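Local coordinates for nitrogenase molybdenum-iron protein beta chain (Clostridium pasteurianum, PDB 4WES) that forms, with the alpha chain, the molybdenum-iron component of nitrogenase, which reduces dinitrogen to ammonia, and binds an [8Fe-7S] cluster shared between the two chains, at residues I35-S45 against P97-S108; A336-G344 against V377-V386. All coordinates share one frame; numbering follows the deposited sequence. Where two conformers were deposited one is given.

Overall arrangement
Interactions 1 and 2 lie on opposite sides of the chain's centre, their own centres about 37 Å apart and their nearest atoms about 16 Å apart, and they share no strand or helix. Both are largely buried and both belong to parallel sheets flanked by helices, but to different sheets. Interaction 1 joins two neighbouring strands edge to edge: its chemistry is a ladder of backbone hydrogen bonds, beyond which the chain reaches the Fe(8)-S(7) cluster and the alpha chain. Interaction 2 sets a helix against the face of another sheet; there side chains do the work, a tyrosine and a tryptophan in the interior and a lysine-glutamate salt bridge beside the tyrosine, away from the cluster and the iron sites.

Interaction 1 (I35-S45 against P97-S108). With CLF (Fe(8)-S(7) cluster), chain H.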
loop_
_atom_site.group_PDB
_atom_site.type_symbol
_atom_site.label_atom_id
_atom_site.label_comp_id
_atom_site.label_asym_id
_atom_site.label_seq_id
_atom_site.Cartn_x
_atom_site.Cartn_y
_atom_site.Cartn_z
ATOM N N ILE B 35 23.188 9.007 -19.366
ATOM C CA ILE B 35 23.757 9.844 -20.426
ATOM C C ILE B 35 22.914 9.678 -21.672
ATOM O O ILE B 35 22.657 8.537 -22.081
ATOM C CB ILE B 35 25.206 9.432 -20.755
ATOM C CG1 ILE B 35 26.098 9.441 -19.515
ATOM C CG2 ILE B 35 25.746 10.296 -21.891
ATOM C CD1 ILE B 35 27.452 8.836 -19.772
ATOM N N HIS B 36 22.468 10.782 -22.286
ATOM C CA HIS B 36 21.635 10.658 -23.460
ATOM C C HIS B 36 22.414 10.027 -24.632
ATOM O O HIS B 36 23.580 10.389 -24.892
ATOM C CB HIS B 36 21.130 12.049 -23.857
ATOM C CG HIS B 36 20.162 12.050 -24.981
ATOM N ND1 HIS B 36 18.916 11.474 -24.894
ATOM C CD2 HIS B 36 20.234 12.588 -26.222
ATOM C CE1 HIS B 36 18.269 11.628 -26.035
ATOM N NE2 HIS B 36 19.048 12.310 -26.854
ATOM N N ASN B 37 21.764 9.104 -25.349
ATOM C CA ASN B 37 22.331 8.485 -26.544
ATOM C C ASN B 37 23.610 7.720 -26.234
ATOM O O ASN B 37 24.507 7.612 -27.054
ATOM C CB ASN B 37 22.523 9.492 -27.693
ATOM C CG ASN B 37 21.229 9.973 -28.258
ATOM O OD1 ASN B 37 20.147 9.513 -27.863
ATOM N ND2 ASN B 37 21.334 10.932 -29.197
ATOM N N CYS B 38 23.656 7.144 -25.036
ATOM C CA CYS B 38 24.777 6.319 -24.596
ATOM C C CYS B 38 24.424 4.845 -24.589
ATOM O O CYS B 38 23.388 4.444 -24.045
ATOM C CB CYS B 38 25.169 6.727 -23.185
ATOM S SG CYS B 38 26.496 5.785 -22.451
ATOM N N LEU B 39 25.297 4.022 -25.176
ATOM C CA LEU B 39 25.207 2.595 -24.974
ATOM C C LEU B 39 26.271 2.177 -23.935
ATOM O O LEU B 39 27.471 2.300 -24.189
ATOM C CB LEU B 39 25.415 1.804 -26.276
ATOM C CG LEU B 39 25.144 0.316 -26.187
ATOM C CD1 LEU B 39 23.707 0.038 -25.812
ATOM C CD2 LEU B 39 25.542 -0.370 -27.471
ATOM N N PRO B 40 25.847 1.667 -22.781
ATOM C CA PRO B 40 26.804 1.072 -21.846
ATOM C C PRO B 40 27.455 -0.159 -22.471
ATOM O O PRO B 40 26.786 -0.911 -23.202
ATOM C CB PRO B 40 25.944 0.653 -20.644
ATOM C CG PRO B 40 24.652 1.414 -20.805
ATOM C CD PRO B 40 24.459 1.546 -22.290
ATOM N N HIS B 41 28.741 -0.375 -22.158
ATOM C CA HIS B 41 29.482 -1.520 -22.656
ATOM C C HIS B 41 30.201 -2.213 -21.538
ATOM O O HIS B 41 30.969 -1.597 -20.797
ATOM C CB HIS B 41 30.514 -1.101 -23.704
ATOM C CG HIS B 41 31.225 -2.256 -24.307
ATOM N ND1 HIS B 41 30.659 -3.053 -25.272
ATOM C CD2 HIS B 41 32.418 -2.822 -23.985
ATOM C CE1 HIS B 41 31.494 -4.032 -25.546
ATOM N NE2 HIS B 41 32.569 -3.915 -24.791
ATOM N N SER B 42 29.918 -3.513 -21.394
ATOM C CA SER B 42 30.523 -4.346 -20.365
ATOM C C SER B 42 31.718 -5.090 -20.928
ATOM O O SER B 42 31.587 -5.987 -21.763
ATOM C CB SER B 42 29.472 -5.330 -19.892
ATOM O OG SER B 42 29.992 -6.197 -18.890
ATOM N N HIS B 43 32.919 -4.691 -20.498
ATOM C CA HIS B 43 34.125 -5.296 -21.018
ATOM C C HIS B 43 34.526 -6.507 -20.146
ATOM O O HIS B 43 35.219 -6.386 -19.138
ATOM C CB HIS B 43 35.248 -4.240 -21.072
ATOM C CG HIS B 43 36.521 -4.752 -21.640
ATOM N ND1 HIS B 43 36.640 -5.162 -22.950
ATOM C CD2 HIS B 43 37.743 -4.881 -21.081
ATOM C CE1 HIS B 43 37.887 -5.529 -23.164
ATOM N NE2 HIS B 43 38.581 -5.359 -22.050
ATOM N N GLY B 44 34.035 -7.663 -20.529
ATOM C CA GLY B 44 34.245 -8.894 -19.802
ATOM C C GLY B 44 33.559 -10.043 -20.513
ATOM O O GLY B 44 33.185 -9.949 -21.666
ATOM N N SER B 45 33.379 -11.146 -19.781
ATOM C CA SER B 45 32.555 -12.227 -20.266
ATOM C C SER B 45 31.091 -11.796 -20.214
ATOM O O SER B 45 30.681 -11.020 -19.340
ATOM C CB SER B 45 32.810 -13.494 -19.416
ATOM O OG SER B 45 31.854 -14.495 -19.692
ATOM N N PRO B 97 25.147 4.610 -31.192
ATOM C CA PRO B 97 25.087 5.527 -30.066
ATOM C C PRO B 97 25.943 6.761 -30.375
ATOM O O PRO B 97 26.798 6.713 -31.268
ATOM C CB PRO B 97 25.702 4.704 -28.929
ATOM C CG PRO B 97 26.692 3.844 -29.631
ATOM C CD PRO B 97 26.045 3.471 -30.936
ATOM N N ASP B 98 25.761 7.829 -29.596
ATOM C CA ASP B 98 26.668 8.987 -29.682
ATOM C C ASP B 98 27.920 8.771 -28.816
ATOM O O ASP B 98 28.974 9.361 -29.069
ATOM C CB ASP B 98 25.952 10.272 -29.290
ATOM C CG ASP B 98 24.929 10.705 -30.312
ATOM O OD1 ASP B 98 24.929 10.182 -31.442
ATOM O OD2 ASP B 98 24.117 11.577 -29.966
ATOM N N ILE B 99 27.773 7.944 -27.769
ATOM C CA ILE B 99 28.837 7.680 -26.819
ATOM C C ILE B 99 28.710 6.246 -26.328
ATOM O O ILE B 99 27.619 5.784 -26.024
ATOM C CB ILE B 99 28.829 8.710 -25.665
ATOM C CG1 ILE B 99 29.964 8.450 -24.689
ATOM C CG2 ILE B 99 27.480 8.788 -24.959
ATOM C CD1 ILE B 99 30.182 9.583 -23.700
ATOM N N ILE B 100 29.849 5.552 -26.294
ATOM C CA ILE B 100 29.958 4.239 -25.668
ATOM C C ILE B 100 30.624 4.447 -24.315
ATOM O O ILE B 100 31.705 5.012 -24.247
ATOM C CB ILE B 100 30.774 3.267 -26.539
ATOM C CG1 ILE B 100 30.123 3.078 -27.915
ATOM C CG2 ILE B 100 30.944 1.939 -25.816
ATOM C CD1 ILE B 100 30.939 2.237 -28.859
ATOM N N ALA B 101 29.963 3.996 -23.239
ATOM C CA ALA B 101 30.523 4.150 -21.907
ATOM C C ALA B 101 30.911 2.766 -21.390
ATOM O O ALA B 101 30.068 1.963 -21.023
ATOM C CB ALA B 101 29.534 4.794 -20.971
ATOM N N VAL B 102 32.211 2.509 -21.401
ATOM C CA VAL B 102 32.765 1.196 -21.057
ATOM C C VAL B 102 32.994 1.080 -19.551
ATOM O O VAL B 102 33.546 1.988 -18.921
ATOM C CB VAL B 102 34.121 1.005 -21.777
ATOM C CG1 VAL B 102 34.705 -0.355 -21.411
ATOM C CG2 VAL B 102 33.937 1.123 -23.287
ATOM N N HIS B 103 32.597 -0.062 -18.987
ATOM C CA HIS B 103 33.021 -0.431 -17.659
ATOM C C HIS B 103 33.605 -1.853 -17.742
ATOM O O HIS B 103 33.568 -2.480 -18.817
ATOM C CB HIS B 103 31.858 -0.342 -16.649
ATOM C CG HIS B 103 30.705 -1.252 -16.968
ATOM N ND1 HIS B 103 29.577 -0.834 -17.635
ATOM C CD2 HIS B 103 30.530 -2.581 -16.755
ATOM C CE1 HIS B 103 28.747 -1.864 -17.765
ATOM N NE2 HIS B 103 29.311 -2.932 -17.254
ATOM N N THR B 104 34.187 -2.323 -16.636
ATOM C CA THR B 104 34.919 -3.580 -16.667
ATOM C C THR B 104 34.293 -4.579 -15.700
ATOM O O THR B 104 33.321 -4.288 -15.044
ATOM C CB THR B 104 36.399 -3.343 -16.394
ATOM O OG1 THR B 104 36.529 -2.760 -15.101
ATOM C CG2 THR B 104 37.010 -2.434 -17.453
ATOM N N THR B 105 34.866 -5.757 -15.639
ATOM C CA THR B 105 34.404 -6.805 -14.745
ATOM C C THR B 105 35.554 -7.362 -13.945
ATOM O O THR B 105 36.700 -7.038 -14.202
ATOM C CB THR B 105 33.710 -7.967 -15.490
ATOM O OG1 THR B 105 34.676 -8.774 -16.160
ATOM C CG2 THR B 105 32.653 -7.475 -16.489
ATOM N N CYS B 106 35.255 -8.256 -12.994
ATOM C CA CYS B 106 36.358 -8.920 -12.308
ATOM C C CYS B 106 37.303 -9.643 -13.265
ATOM O O CYS B 106 38.485 -9.767 -12.954
ATOM C CB CYS B 106 35.817 -9.925 -11.305
ATOM S SG CYS B 106 34.541 -11.062 -11.921
ATOM N N LEU B 107 36.808 -10.112 -14.414
ATOM C CA LEU B 107 37.670 -10.826 -15.355
ATOM C C LEU B 107 38.695 -9.879 -15.969
ATOM O O LEU B 107 39.909 -10.136 -15.917
ATOM C CB LEU B 107 36.832 -11.430 -16.468
ATOM C CG LEU B 107 37.590 -12.210 -17.529
ATOM C CD1 LEU B 107 38.543 -13.255 -16.949
ATOM C CD2 LEU B 107 36.646 -12.842 -18.525
ATOM N N SER B 108 38.227 -8.784 -16.573
ATOM C CA SER B 108 39.172 -7.889 -17.222
ATOM C C SER B 108 40.081 -7.194 -16.206
ATOM O O SER B 108 41.238 -6.894 -16.535
ATOM C CB SER B 108 38.433 -6.919 -18.131
ATOM O OG SER B 108 37.302 -6.343 -17.491
HETATM FE FE1 CLF H . 32.045 -14.237 -14.913
HETATM FE FE2 CLF H . 30.062 -12.723 -15.031
HETATM FE FE3 CLF H . 29.565 -15.423 -15.346
HETATM FE FE4 CLF H . 30.291 -14.340 -12.968
HETATM S S1 CLF H . 31.802 -12.517 -13.279
HETATM S S2A CLF H . 30.700 -14.025 -16.809
HETATM S S4A CLF H . 28.349 -13.951 -14.094
HETATM S S3A CLF H . 31.256 -16.204 -13.940
HETATM FE FE5 CLF H . 29.776 -11.971 -10.514
HETATM FE FE6 CLF H . 32.681 -9.885 -11.051
HETATM FE FE7 CLF H . 30.002 -9.275 -10.952
HETATM FE FE8 CLF H . 30.554 -10.510 -13.277
HETATM S S2B CLF H . 31.171 -10.600 -9.481
HETATM S S3B CLF H . 31.515 -8.577 -12.561
HETATM S S4B CLF H . 28.601 -10.744 -12.052
HETATM O O HOH W 1 28.240 -5.540 -17.042
HETATM O O HOH W 2 33.493 -11.186 -16.878
#
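Strands 38-43 and 99-104 pair in parallel at the middle of a four-stranded, Rossmann-like alpha/beta sheet with helices packed against it, and the chain just beyond each strand reaches the Fe(8)-S(7) cluster. The ladder runs from N37 to H43, each strand donating and accepting in turn; H103 N to H41 O, at 2.9 Å, is one of its straighter bonds. At its start N37 and D98 lie side by side. N37 ND2 donates to D98 OD2 at 3.0 Å, with the carboxylate oxygen in the amide plane but the amide nitrogen 56° out of the carboxylate plane, while D98 OD1 is held by K132. On one face of the sheet C38 SG packs on A101 CB at 3.5 Å and S42 CA lies over the H103 ring; water 1 bridges S42 OG and H103 NE2. The other face carries H41 and H43, whose ring nitrogens are engaged by S67, S69 and D113.

Beyond the strands, T105 and S108 form a capping box at the start of helix 106-111: L107 N donates to T105 OG1 and, in the S108 conformer given, T105 N to S108 OG at 3.1 Å. Set between its backbone N and carbonyl carbon (chi1 47°), S108 OG in this conformer also donates to H43 O. Water 2 ties S45 N to T105 OG1. C106 shares iron FE6 with S141, its SG lying 2.4 Å from the metal.

Interaction 2 (A336-G344 against V377-V386); sequences AIPKYVVTG and VHQWIKNEGV
Helix 374-383 packs on a five-stranded parallel sheet at the bend in strand 337-343, and Y340 is the centre of the contact. Leaving its backbone with CG anti to the carbonyl carbon (chi1 -57°), the tyrosine ring slips between the helix and its own neighbour: W380 CB sits over one face, 3.8 Å from the ring centroid, and K339 CG over the opposite one. The indole lies oblique to the phenol, planes 58° apart, with W380 CE3 3.6 Å from Y340 CD1. At the far end of the ring the hydroxyl donates to E384 O at 2.7 Å, gripping the backbone just past the helix. V386 CG1 and I381 CG1 approach the CE2 side of the ring obliquely.

Beside the ring, K339 crosses E384 at about a right angle and makes a salt bridge, its NZ meeting E384 OE1 at 2.9 Å from above the carboxylate plane; E384 OE2 has a second salt bridge, to K314, and K339 NZ also donates to G365 O. Farther along the strand, V342 CG2 meets V377 CG2 at 3.4 Å, a tight fit, and also touches the W380 ring. Helix 374-383 follows strand 367-370 and leads into strand 388-391, the crossover connection of a parallel, Rossmann-like alpha/beta domain.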
loop_
_atom_site.group_PDB
_atom_site.type_symbol
_atom_site.label_atom_id
_atom_site.label_comp_id
_atom_site.label_asym_id
_atom_site.label_seq_id
_atom_site.Cartn_x
_atom_site.Cartn_y
_atom_site.Cartn_z
ATOM N N ALA B 336 10.595 7.037 15.726
ATOM C CA ALA B 336 10.806 5.583 15.702
ATOM C C ALA B 336 12.303 5.287 15.960
ATOM O O ALA B 336 13.136 6.185 16.098
ATOM C CB ALA B 336 10.308 5.004 14.386
ATOM N N ILE B 337 12.638 4.000 15.963
ATOM C CA ILE B 337 13.942 3.531 16.375
ATOM C C ILE B 337 14.596 2.714 15.271
ATOM O O ILE B 337 14.095 1.644 14.933
ATOM C CB ILE B 337 13.827 2.646 17.650
ATOM C CG1 ILE B 337 13.255 3.446 18.810
ATOM C CG2 ILE B 337 15.170 2.043 18.028
ATOM C CD1 ILE B 337 12.767 2.600 19.965
ATOM N N PRO B 338 15.748 3.159 14.749
ATOM C CA PRO B 338 16.541 2.281 13.886
ATOM C C PRO B 338 17.201 1.246 14.768
ATOM O O PRO B 338 18.170 1.548 15.477
ATOM C CB PRO B 338 17.555 3.240 13.223
ATOM C CG PRO B 338 17.078 4.634 13.533
ATOM C CD PRO B 338 16.362 4.491 14.864
ATOM N N LYS B 339 16.624 0.050 14.776
ATOM C CA LYS B 339 17.010 -1.021 15.684
ATOM C C LYS B 339 18.138 -1.853 15.099
ATOM O O LYS B 339 19.110 -2.151 15.792
ATOM C CB LYS B 339 15.784 -1.860 16.003
ATOM C CG LYS B 339 16.050 -3.065 16.864
ATOM C CD LYS B 339 16.598 -2.689 18.200
ATOM C CE LYS B 339 16.597 -3.922 19.093
ATOM N NZ LYS B 339 17.038 -3.515 20.442
ATOM N N TYR B 340 17.972 -2.262 13.849
ATOM C CA TYR B 340 18.979 -3.057 13.112
ATOM C C TYR B 340 19.209 -2.303 11.827
ATOM O O TYR B 340 18.269 -2.040 11.098
ATOM C CB TYR B 340 18.505 -4.474 12.815
ATOM C CG TYR B 340 18.099 -5.265 14.036
ATOM C CD1 TYR B 340 18.859 -5.254 15.207
ATOM C CD2 TYR B 340 16.935 -6.020 14.057
ATOM C CE1 TYR B 340 18.461 -5.950 16.327
ATOM C CE2 TYR B 340 16.547 -6.739 15.174
ATOM C CZ TYR B 340 17.330 -6.698 16.300
ATOM O OH TYR B 340 16.955 -7.373 17.444
ATOM N N VAL B 341 20.463 -1.955 11.543
ATOM C CA VAL B 341 20.796 -1.054 10.427
ATOM C C VAL B 341 22.014 -1.639 9.718
ATOM O O VAL B 341 23.104 -1.660 10.293
ATOM C CB VAL B 341 21.061 0.377 10.901
ATOM C CG1 VAL B 341 21.085 1.301 9.700
ATOM C CG2 VAL B 341 20.030 0.862 11.904
ATOM N N VAL B 342 21.826 -2.088 8.474
ATOM C CA VAL B 342 22.856 -2.827 7.761
ATOM C C VAL B 342 23.043 -2.354 6.345
ATOM O O VAL B 342 22.067 -2.090 5.632
ATOM C CB VAL B 342 22.525 -4.340 7.778
ATOM C CG1 VAL B 342 23.443 -5.145 6.874
ATOM C CG2 VAL B 342 22.609 -4.856 9.200
ATOM N N THR B 343 24.306 -2.281 5.919
ATOM C CA THR B 343 24.617 -2.183 4.504
ATOM C C THR B 343 25.615 -3.267 4.132
ATOM O O THR B 343 26.481 -3.606 4.955
ATOM C CB THR B 343 25.175 -0.795 4.127
ATOM O OG1 THR B 343 25.387 -0.751 2.701
ATOM C CG2 THR B 343 26.455 -0.453 4.798
ATOM N N GLY B 344 25.531 -3.753 2.906
ATOM C CA GLY B 344 26.563 -4.622 2.376
ATOM C C GLY B 344 27.762 -3.900 1.810
ATOM O O GLY B 344 28.781 -4.518 1.526
ATOM N N VAL B 377 20.598 -10.074 9.693
ATOM C CA VAL B 377 19.497 -9.330 10.244
ATOM C C VAL B 377 18.391 -10.288 10.683
ATOM O O VAL B 377 17.721 -10.053 11.693
ATOM C CB VAL B 377 19.012 -8.232 9.298
ATOM C CG1 VAL B 377 17.810 -7.506 9.900
ATOM C CG2 VAL B 377 20.116 -7.220 9.098
ATOM N N HIS B 378 18.149 -11.329 9.885
ATOM C CA HIS B 378 17.144 -12.304 10.294
ATOM C C HIS B 378 17.495 -12.908 11.656
ATOM O O HIS B 378 16.637 -13.028 12.540
ATOM C CB HIS B 378 16.955 -13.355 9.217
ATOM C CG HIS B 378 15.766 -14.219 9.459
ATOM N ND1 HIS B 378 15.553 -15.359 8.732
ATOM C CD2 HIS B 378 14.718 -14.093 10.316
ATOM C CE1 HIS B 378 14.429 -15.916 9.151
ATOM N NE2 HIS B 378 13.892 -15.147 10.099
ATOM N N GLN B 379 18.746 -13.323 11.819
ATOM C CA GLN B 379 19.162 -13.869 13.122
ATOM C C GLN B 379 18.906 -12.876 14.246
ATOM O O GLN B 379 18.427 -13.258 15.335
ATOM C CB GLN B 379 20.627 -14.281 13.136
ATOM C CG GLN B 379 20.945 -15.424 12.187
ATOM C CD GLN B 379 22.196 -16.183 12.652
ATOM O OE1 GLN B 379 23.309 -15.687 12.562
ATOM N NE2 GLN B 379 21.975 -17.347 13.204
ATOM N N TRP B 380 19.239 -11.609 14.036
ATOM C CA TRP B 380 19.000 -10.614 15.072
ATOM C C TRP B 380 17.517 -10.513 15.415
ATOM O O TRP B 380 17.166 -10.430 16.597
ATOM C CB TRP B 380 19.536 -9.252 14.642
ATOM C CG TRP B 380 20.987 -9.232 14.320
ATOM C CD1 TRP B 380 21.943 -10.191 14.603
ATOM C CD2 TRP B 380 21.664 -8.192 13.640
ATOM N NE1 TRP B 380 23.164 -9.799 14.115
ATOM C CE2 TRP B 380 23.011 -8.579 13.509
ATOM C CE3 TRP B 380 21.251 -6.964 13.115
ATOM C CZ2 TRP B 380 23.952 -7.762 12.893
ATOM C CZ3 TRP B 380 22.179 -6.165 12.504
ATOM C CH2 TRP B 380 23.511 -6.565 12.407
ATOM N N ILE B 381 16.673 -10.510 14.384
ATOM C CA ILE B 381 15.232 -10.428 14.587
ATOM C C ILE B 381 14.711 -11.594 15.405
ATOM O O ILE B 381 13.827 -11.430 16.232
ATOM C CB ILE B 381 14.523 -10.298 13.236
ATOM C CG1 ILE B 381 14.764 -8.899 12.663
ATOM C CG2 ILE B 381 13.049 -10.585 13.342
ATOM C CD1 ILE B 381 14.394 -8.753 11.195
ATOM N N LYS B 382 15.285 -12.782 15.183
ATOM C CA LYS B 382 14.862 -13.934 15.976
ATOM C C LYS B 382 15.177 -13.803 17.466
ATOM O O LYS B 382 14.549 -14.470 18.301
ATOM C CB LYS B 382 15.512 -15.217 15.451
ATOM C CG LYS B 382 15.016 -15.639 14.084
ATOM C CD LYS B 382 15.790 -16.843 13.579
ATOM C CE LYS B 382 15.189 -17.344 12.293
ATOM N NZ LYS B 382 13.784 -17.813 12.501
ATOM N N ASN B 383 16.175 -12.983 17.783
ATOM C CA ASN B 383 16.533 -12.719 19.172
ATOM C C ASN B 383 15.784 -11.565 19.798
ATOM O O ASN B 383 15.485 -11.616 20.990
ATOM C CB ASN B 383 18.037 -12.546 19.286
ATOM C CG ASN B 383 18.757 -13.869 19.154
ATOM O OD1 ASN B 383 18.953 -14.552 20.147
ATOM N ND2 ASN B 383 19.129 -14.242 17.945
ATOM N N GLU B 384 15.478 -10.531 19.020
ATOM C CA GLU B 384 14.602 -9.457 19.490
ATOM C C GLU B 384 13.875 -8.916 18.247
ATOM O O GLU B 384 14.515 -8.450 17.295
ATOM C CB GLU B 384 15.378 -8.336 20.186
ATOM C CG GLU B 384 14.448 -7.231 20.662
ATOM C CD GLU B 384 15.153 -6.046 21.284
ATOM O OE1 GLU B 384 16.405 -6.102 21.478
ATOM O OE2 GLU B 384 14.459 -5.017 21.548
ATOM N N GLY B 385 12.559 -9.031 18.252
ATOM C CA GLY B 385 11.764 -8.682 17.106
ATOM C C GLY B 385 11.713 -7.195 16.826
ATOM O O GLY B 385 12.071 -6.371 17.646
ATOM N N VAL B 386 11.143 -6.877 15.663
ATOM C CA VAL B 386 10.934 -5.497 15.232
ATOM C C VAL B 386 9.516 -5.293 14.762
ATOM O O VAL B 386 8.749 -6.242 14.622
ATOM C CB VAL B 386 11.924 -5.082 14.125
ATOM C CG1 VAL B 386 13.366 -5.144 14.630
ATOM C CG2 VAL B 386 11.767 -5.942 12.882
HETATM O O HOH W 3 18.862 -7.103 20.306
#